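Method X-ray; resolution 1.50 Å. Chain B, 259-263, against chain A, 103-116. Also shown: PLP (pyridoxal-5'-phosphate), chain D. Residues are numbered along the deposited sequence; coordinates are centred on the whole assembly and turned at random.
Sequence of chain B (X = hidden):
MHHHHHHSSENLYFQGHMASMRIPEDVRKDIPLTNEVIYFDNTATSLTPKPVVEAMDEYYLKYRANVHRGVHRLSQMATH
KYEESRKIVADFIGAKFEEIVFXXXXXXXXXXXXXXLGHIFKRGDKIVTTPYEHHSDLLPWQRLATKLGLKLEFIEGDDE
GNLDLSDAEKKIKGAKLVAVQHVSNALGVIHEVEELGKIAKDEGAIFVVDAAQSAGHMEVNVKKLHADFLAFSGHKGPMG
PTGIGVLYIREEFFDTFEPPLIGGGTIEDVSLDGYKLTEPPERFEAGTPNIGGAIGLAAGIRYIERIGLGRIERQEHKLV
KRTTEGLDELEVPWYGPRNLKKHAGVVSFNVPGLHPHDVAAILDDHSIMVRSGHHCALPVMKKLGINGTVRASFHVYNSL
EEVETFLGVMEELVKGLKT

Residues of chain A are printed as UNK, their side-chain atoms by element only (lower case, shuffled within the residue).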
ATOM      1  N   PRO B 259       5.085   4.722  15.925  1.00 17.51           N
ATOM      2  CA  PRO B 259       4.622   4.653  14.536  1.00 17.91           C
ATOM      3  C   PRO B 259       5.693   4.976  13.549  1.00 15.11           C
ATOM      4  O   PRO B 259       6.194   6.129  13.552  1.00 15.19           O
ATOM      5  CB  PRO B 259       3.488   5.630  14.475  1.00 17.67           C
ATOM      6  CG  PRO B 259       3.550   6.427  15.690  1.00 22.23           C
ATOM      7  CD  PRO B 259       4.293   5.705  16.742  1.00 18.94           C
ATOM      8  N   PRO B 260       6.073   4.075  12.606  1.00 15.29           N
ATOM      9  CA  PRO B 260       7.158   4.441  11.704  1.00 16.13           C
ATOM     10  C   PRO B 260       6.759   5.437  10.661  1.00 15.98           C
ATOM     11  O   PRO B 260       7.582   6.150  10.142  1.00 16.60           O
ATOM     12  CB  PRO B 260       7.481   3.079  11.019  1.00 16.78           C
ATOM     13  CG  PRO B 260       7.082   2.111  12.094  1.00 16.06           C
ATOM     14  CD  PRO B 260       5.785   2.603  12.628  1.00 16.07           C
ATOM     15  N   LEU B 261       5.480   5.408  10.266  1.00 12.93           N
ATOM     16  CA  LEU B 261       4.942   6.272   9.209  1.00 13.26           C
ATOM     17  C   LEU B 261       3.935   7.224   9.839  1.00 13.11           C
ATOM     18  O   LEU B 261       2.905   6.813  10.446  1.00 14.51           O
ATOM     19  CB  LEU B 261       4.267   5.490   8.086  1.00 15.88           C
ATOM     20  CG  LEU B 261       5.093   4.366   7.478  1.00 15.32           C
ATOM     21  CD1 LEU B 261       4.276   3.565   6.498  1.00 16.86           C
ATOM     22  CD2 LEU B 261       6.363   4.845   6.861  1.00 16.74           C
ATOM     23  N   ILE B 262       4.179   8.552   9.710  1.00 10.55           N
ATOM     24  CA  ILE B 262       3.365   9.589  10.334  1.00 12.51           C
ATOM     25  C   ILE B 262       2.965  10.670   9.379  1.00 13.28           C
ATOM     26  O   ILE B 262       3.655  10.908   8.383  1.00 13.87           O
ATOM     27  CB  ILE B 262       4.037  10.190  11.584  1.00 12.92           C
ATOM     28  CG1 ILE B 262       5.349  10.855  11.225  1.00 14.69           C
ATOM     29  CG2 ILE B 262       4.138   9.114  12.692  1.00 14.60           C
ATOM     30  CD1 ILE B 262       5.953  11.615  12.442  1.00 15.78           C
ATOM     31  N   GLY B 263       1.833  11.336   9.623  1.00 13.53           N
ATOM     32  CA  GLY B 263       1.379  12.393   8.719  1.00 14.76           C
ATOM     33  C   GLY B 263      -0.094  12.524   8.727  1.00 15.33           C
ATOM     34  O   GLY B 263      -0.764  12.372   9.827  1.00 14.57           O
TER
ATOM     35  N   UNK A 103       4.444   2.946  -3.898  1.00 10.87           N
ATOM     36  CA  UNK A 103       4.153   3.016  -2.467  1.00 11.98           C
ATOM     37  C   UNK A 103       2.616   2.992  -2.313  1.00 11.13           C
ATOM     38  O   UNK A 103       1.930   2.855  -3.253  1.00 11.65           O
ATOM     39  o   UNK A 103       3.991   5.418  -2.427  1.00 12.57           O
ATOM     40  c   UNK A 103       6.099   4.526  -2.166  1.00 13.50           C
ATOM     41  c   UNK A 103       4.679   4.330  -1.857  1.00 11.86           C
ATOM     42  N   UNK A 104       2.109   3.120  -1.090  1.00 10.65           N
ATOM     43  CA  UNK A 104       0.643   3.131  -0.906  1.00 11.90           C
ATOM     44  C   UNK A 104      -0.033   4.491  -1.140  1.00 10.63           C
ATOM     45  O   UNK A 104      -1.134   4.566  -1.464  1.00 11.32           O
ATOM     46  c   UNK A 104       0.004   3.464   1.539  1.00 20.43           C
ATOM     47  n   UNK A 104       1.700   2.425   3.809  1.00 19.38           N
ATOM     48  c   UNK A 104       0.331   1.902   3.453  1.00 17.92           C
ATOM     49  c   UNK A 104       0.240   2.493   0.447  1.00 16.37           C
ATOM     50  c   UNK A 104      -0.634   2.865   2.803  1.00 19.57           C
ATOM     51  N   UNK A 105       0.735   5.546  -0.934  1.00 10.17           N
ATOM     52  CA  UNK A 105       0.265   6.901  -1.065  1.00 10.72           C
ATOM     53  C   UNK A 105       1.402   7.915  -0.926  1.00 10.31           C
ATOM     54  O   UNK A 105       2.485   7.518  -0.685  1.00 10.82           O
ATOM     55  c   UNK A 105      -0.845   7.143  -0.043  1.00 10.56           C
ATOM     56  n   UNK A 105      -1.315   6.546   2.216  1.00 12.43           N
ATOM     57  o   UNK A 105       0.692   7.086   1.719  1.00 12.01           O
ATOM     58  c   UNK A 105      -0.404   6.928   1.391  1.00 11.24           C
ATOM     59  N   UNK A 106       1.100   9.213  -1.121  1.00 11.40           N
ATOM     60  CA  UNK A 106       2.072  10.259  -0.970  1.00 10.52           C
ATOM     61  C   UNK A 106       2.683  10.307   0.376  1.00 10.99           C
ATOM     62  O   UNK A 106       3.864  10.475   0.552  1.00 11.39           O
ATOM     63  c   UNK A 106       1.483  11.605  -1.223  1.00 12.72           C
ATOM     64  o   UNK A 106       1.079  11.703  -2.641  1.00 14.65           O
ATOM     65  c   UNK A 106       2.369  12.719  -0.970  1.00 13.23           C
ATOM     66  N   UNK A 107       1.843  10.062   1.418  1.00 10.46           N
ATOM     67  CA  UNK A 107       2.387  10.097   2.752  1.00 11.55           C
ATOM     68  C   UNK A 107       3.435   9.072   3.053  1.00 10.51           C
ATOM     69  O   UNK A 107       4.506   9.358   3.624  1.00 11.18           O
ATOM     70  o   UNK A 107       0.200  10.852   3.561  1.00 13.91           O
ATOM     71  c   UNK A 107       1.256   9.911   3.755  1.00 11.66           C
ATOM     72  N   UNK A 108       3.226   7.843   2.560  1.00 11.35           N
ATOM     73  CA  UNK A 108       4.255   6.837   2.644  1.00 10.92           C
ATOM     74  C   UNK A 108       5.553   7.307   1.917  1.00 11.54           C
ATOM     75  O   UNK A 108       6.650   7.184   2.422  1.00 11.44           O
ATOM     76  c   UNK A 108       4.873   4.397   2.178  1.00 13.70           C
ATOM     77  o   UNK A 108       5.432   2.270   1.184  1.00 19.74           O
ATOM     78  c   UNK A 108       4.506   3.053   1.521  1.00 15.17           C
ATOM     79  o   UNK A 108       3.344   2.700   1.441  1.00 16.93           O
ATOM     80  c   UNK A 108       3.801   5.471   2.104  1.00 12.26           C
ATOM     81  N   UNK A 109       5.365   7.734   0.689  1.00 10.84           N
ATOM     82  CA  UNK A 109       6.485   8.214  -0.084  1.00 11.38           C
ATOM     83  C   UNK A 109       7.292   9.272   0.659  1.00 12.25           C
ATOM     84  O   UNK A 109       8.568   9.136   0.721  1.00 11.94           O
ATOM     85  c   UNK A 109       6.012   8.836  -1.379  1.00 11.22           C
ATOM     86  o   UNK A 109       5.392   7.877  -2.251  1.00 11.01           O
ATOM     87  N   UNK A 110       6.643  10.257   1.225  1.00 11.37           N
ATOM     88  CA  UNK A 110       7.422  11.320   1.940  1.00 11.32           C
ATOM     89  C   UNK A 110       8.094  10.816   3.218  1.00 12.30           C
ATOM     90  O   UNK A 110       9.234  11.141   3.507  1.00 12.82           O
ATOM     91  c   UNK A 110       4.899  14.202   1.390  1.00 14.25           C
ATOM     92  c   UNK A 110       7.169  13.947   0.260  1.00 15.30           C
ATOM     93  c   UNK A 110       6.536  12.450   2.218  1.00 12.53           C
ATOM     94  c   UNK A 110       6.027  13.221   1.043  1.00 13.00           C
ATOM     95  N   UNK A 111       7.455   9.870   3.939  1.00 10.94           N
ATOM     96  CA  UNK A 111       8.075   9.231   5.075  1.00 11.04           C
ATOM     97  C   UNK A 111       9.298   8.484   4.651  1.00 12.36           C
ATOM     98  O   UNK A 111      10.329   8.431   5.365  1.00 13.57           O
ATOM     99  n   UNK A 111       5.092   9.493   6.395  1.00 12.29           N
ATOM    100  c   UNK A 111       7.075   8.275   5.847  1.00 11.43           C
ATOM    101  c   UNK A 111       6.224   9.004   6.824  1.00 13.07           C
ATOM    102  o   UNK A 111       6.588   9.059   8.009  1.00 14.06           O
ATOM    103  N   UNK A 112       9.189   7.773   3.514  1.00 11.86           N
ATOM    104  CA  UNK A 112      10.351   6.989   3.067  1.00 12.96           C
ATOM    105  C   UNK A 112      11.556   7.895   2.706  1.00 13.48           C
ATOM    106  O   UNK A 112      12.678   7.478   2.973  1.00 14.16           O
ATOM    107  c   UNK A 112       8.798   4.231   0.804  1.00 16.22           C
ATOM    108  c   UNK A 112       9.406   4.039   3.196  1.00 17.33           C
ATOM    109  c   UNK A 112       9.978   6.154   1.843  1.00 13.90           C
ATOM    110  c   UNK A 112       8.996   4.980   2.097  1.00 15.42           C
ATOM    111  N   UNK A 113      11.265   9.036   2.130  1.00 12.35           N
ATOM    112  CA  UNK A 113      12.360  10.026   1.881  1.00 13.04           C
ATOM    113  C   UNK A 113      13.108  10.401   3.136  1.00 15.35           C
ATOM    114  O   UNK A 113      14.343  10.218   3.268  1.00 16.32           O
ATOM    115  c   UNK A 113      11.304  10.940  -0.190  1.00 13.16           C
ATOM    116  c   UNK A 113      11.905  11.249   1.140  1.00 12.52           C
ATOM    117  c   UNK A 113      13.075  12.225   0.910  1.00 14.91           C
ATOM    118  N   UNK A 114      12.351  10.731   4.157  1.00 13.65           N
ATOM    119  CA  UNK A 114      12.999  11.095   5.407  1.00 13.60           C
ATOM    120  C   UNK A 114      13.733   9.977   6.065  1.00 15.85           C
ATOM    121  O   UNK A 114      14.868  10.108   6.516  1.00 16.44           O
ATOM    122  c   UNK A 114      11.960  11.688   6.334  1.00 15.58           C
ATOM    123  N   UNK A 115      13.117   8.796   6.101  1.00 14.68           N
ATOM    124  CA  UNK A 115      13.740   7.645   6.636  1.00 14.99           C
ATOM    125  C   UNK A 115      15.000   7.233   5.861  1.00 17.01           C
ATOM    126  O   UNK A 115      15.952   6.904   6.501  1.00 19.60           O
ATOM    127  c   UNK A 115      12.179   6.648   9.218  1.00 20.90           C
ATOM    128  c   UNK A 115      10.598   5.572   7.518  1.00 19.02           C
ATOM    129  c   UNK A 115      12.754   6.458   6.790  1.00 17.15           C
ATOM    130  c   UNK A 115      11.608   6.650   7.789  1.00 17.39           C
ATOM    131  N   UNK A 116      14.912   7.256   4.579  1.00 15.32           N
ATOM    132  CA  UNK A 116      15.992   6.812   3.686  1.00 17.31           C
ATOM    133  C   UNK A 116      17.170   7.743   3.579  1.00 17.09           C
ATOM    134  O   UNK A 116      18.275   7.228   3.217  1.00 19.13           O
TER
HETATM  135  N1  PLP D 401       0.212  16.427   0.365  1.00 24.68           N
HETATM  136  C2  PLP D 401      -0.735  17.102  -0.257  1.00 26.06           C
HETATM  137  C2A PLP D 401      -0.383  18.478  -0.824  1.00 25.98           C
HETATM  138  C3  PLP D 401      -2.088  16.550  -0.401  1.00 30.63           C
HETATM  139  O3  PLP D 401      -3.084  17.182  -1.043  1.00 32.10           O
HETATM  140  C4  PLP D 401      -2.266  15.180   0.115  1.00 25.63           C
HETATM  141  C4A PLP D 401      -3.596  14.447   0.026  1.00 36.30           C
HETATM  142  C5  PLP D 401      -1.104  14.560   0.737  1.00 24.25           C
HETATM  143  C6  PLP D 401       0.105  15.163   0.829  1.00 24.24           C
HETATM  144  C5A PLP D 401      -1.282  13.152   1.259  1.00 24.15           C
HETATM  145  O4P PLP D 401      -1.861  12.312   0.159  1.00 18.03           O
HETATM  146  P   PLP D 401      -2.242  10.828   0.609  1.00 12.98           P
HETATM  147  O1P PLP D 401      -3.406  11.030   1.578  1.00 17.33           O
HETATM  148  O2P PLP D 401      -1.131  10.295   1.330  1.00 12.05           O
HETATM  149  O3P PLP D 401      -2.693  10.167  -0.595  1.00 16.45           O

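Position 103 carries one carbon bearing an oxygen and a carbon, out of reach of this stretch of chain B: Thr A103, whose hydroxyl pairs with position 109. At 104 four carbons in a row end in nitrogen, 3.9 Å from Leu B261 CD1, which identifies Lys A104; its long chain spans to position 108, placing NZ beside Leu B261 CD1.

Position 105 has two carbons, the second holding one oxygen and one nitrogen, and does not touch this stretch. This is Asn A105, the N-cap: its OD1 accepts from the backbone N of position 108 at 2.8 Å, satisfying an amide that the first helical turn leaves free. Position 106, one carbon carrying an oxygen and a carbon, is Thr A106, also distant; its OG1 is hydrogen-bonded elsewhere in the structure.

At 107 a single carbon leads to one oxygen: Ser A107. Its OG and N both donate to PLP O2P, at 2.7 and 3.0 Å, so a small hydroxyl side chain lets the helix start grip the phosphate. Position 108 has three carbons, the third with two oxygens: Glu A108. Its OE1 forms a salt bridge with Lys A104 NZ at 2.9 Å and accepts from Lys A104 N at 2.8 Å, while its CG lies 4.4 Å from Leu B261 CD1.

Position 109, one carbon and one oxygen, is Ser A109, whose OG shares a hydrogen bond with Thr A103 OG1 at 2.8 Å. Position 110, four carbons forked at the second, is Leu A110, apolar and buried, without contact to this stretch.

At 111 two carbons end in an oxygen and a nitrogen, both hydrogen-bonded to the backbone of Ile B262. This is Asn A111: OD1 accepts from Ile B262 N at 3.0 Å and ND2 donates to Ile B262 O at 2.8 Å. An amide suits the place, offering acceptor and donor side by side. ND2 also donates to Ser A107 O at 2.8 Å, which steadies the side chain.

Position 112, another four-carbon fork, is Leu A112, without close contact. Position 113, one carbon carrying two, is Val A113; 114, a lone carbon, is Ala A114; all three are apolar and buried. The forked four carbons of 115 are Leu A115, with CD1 4.3 Å from Leu B261 CD2. Position 116 has no side chain: Gly A116, where a CB would clash with Leu A112 O.

The contact therefore centres on Asn A111, which reads the backbone of Ile B262 through two nearly linear hydrogen bonds. Leu B261 packs beside this polar pair, its CD2 3.6 Å from Asn A111 CB, and has the largest area covered, 85 Å².

Chain A, residues 103-116: TKNTSESLNLVALG
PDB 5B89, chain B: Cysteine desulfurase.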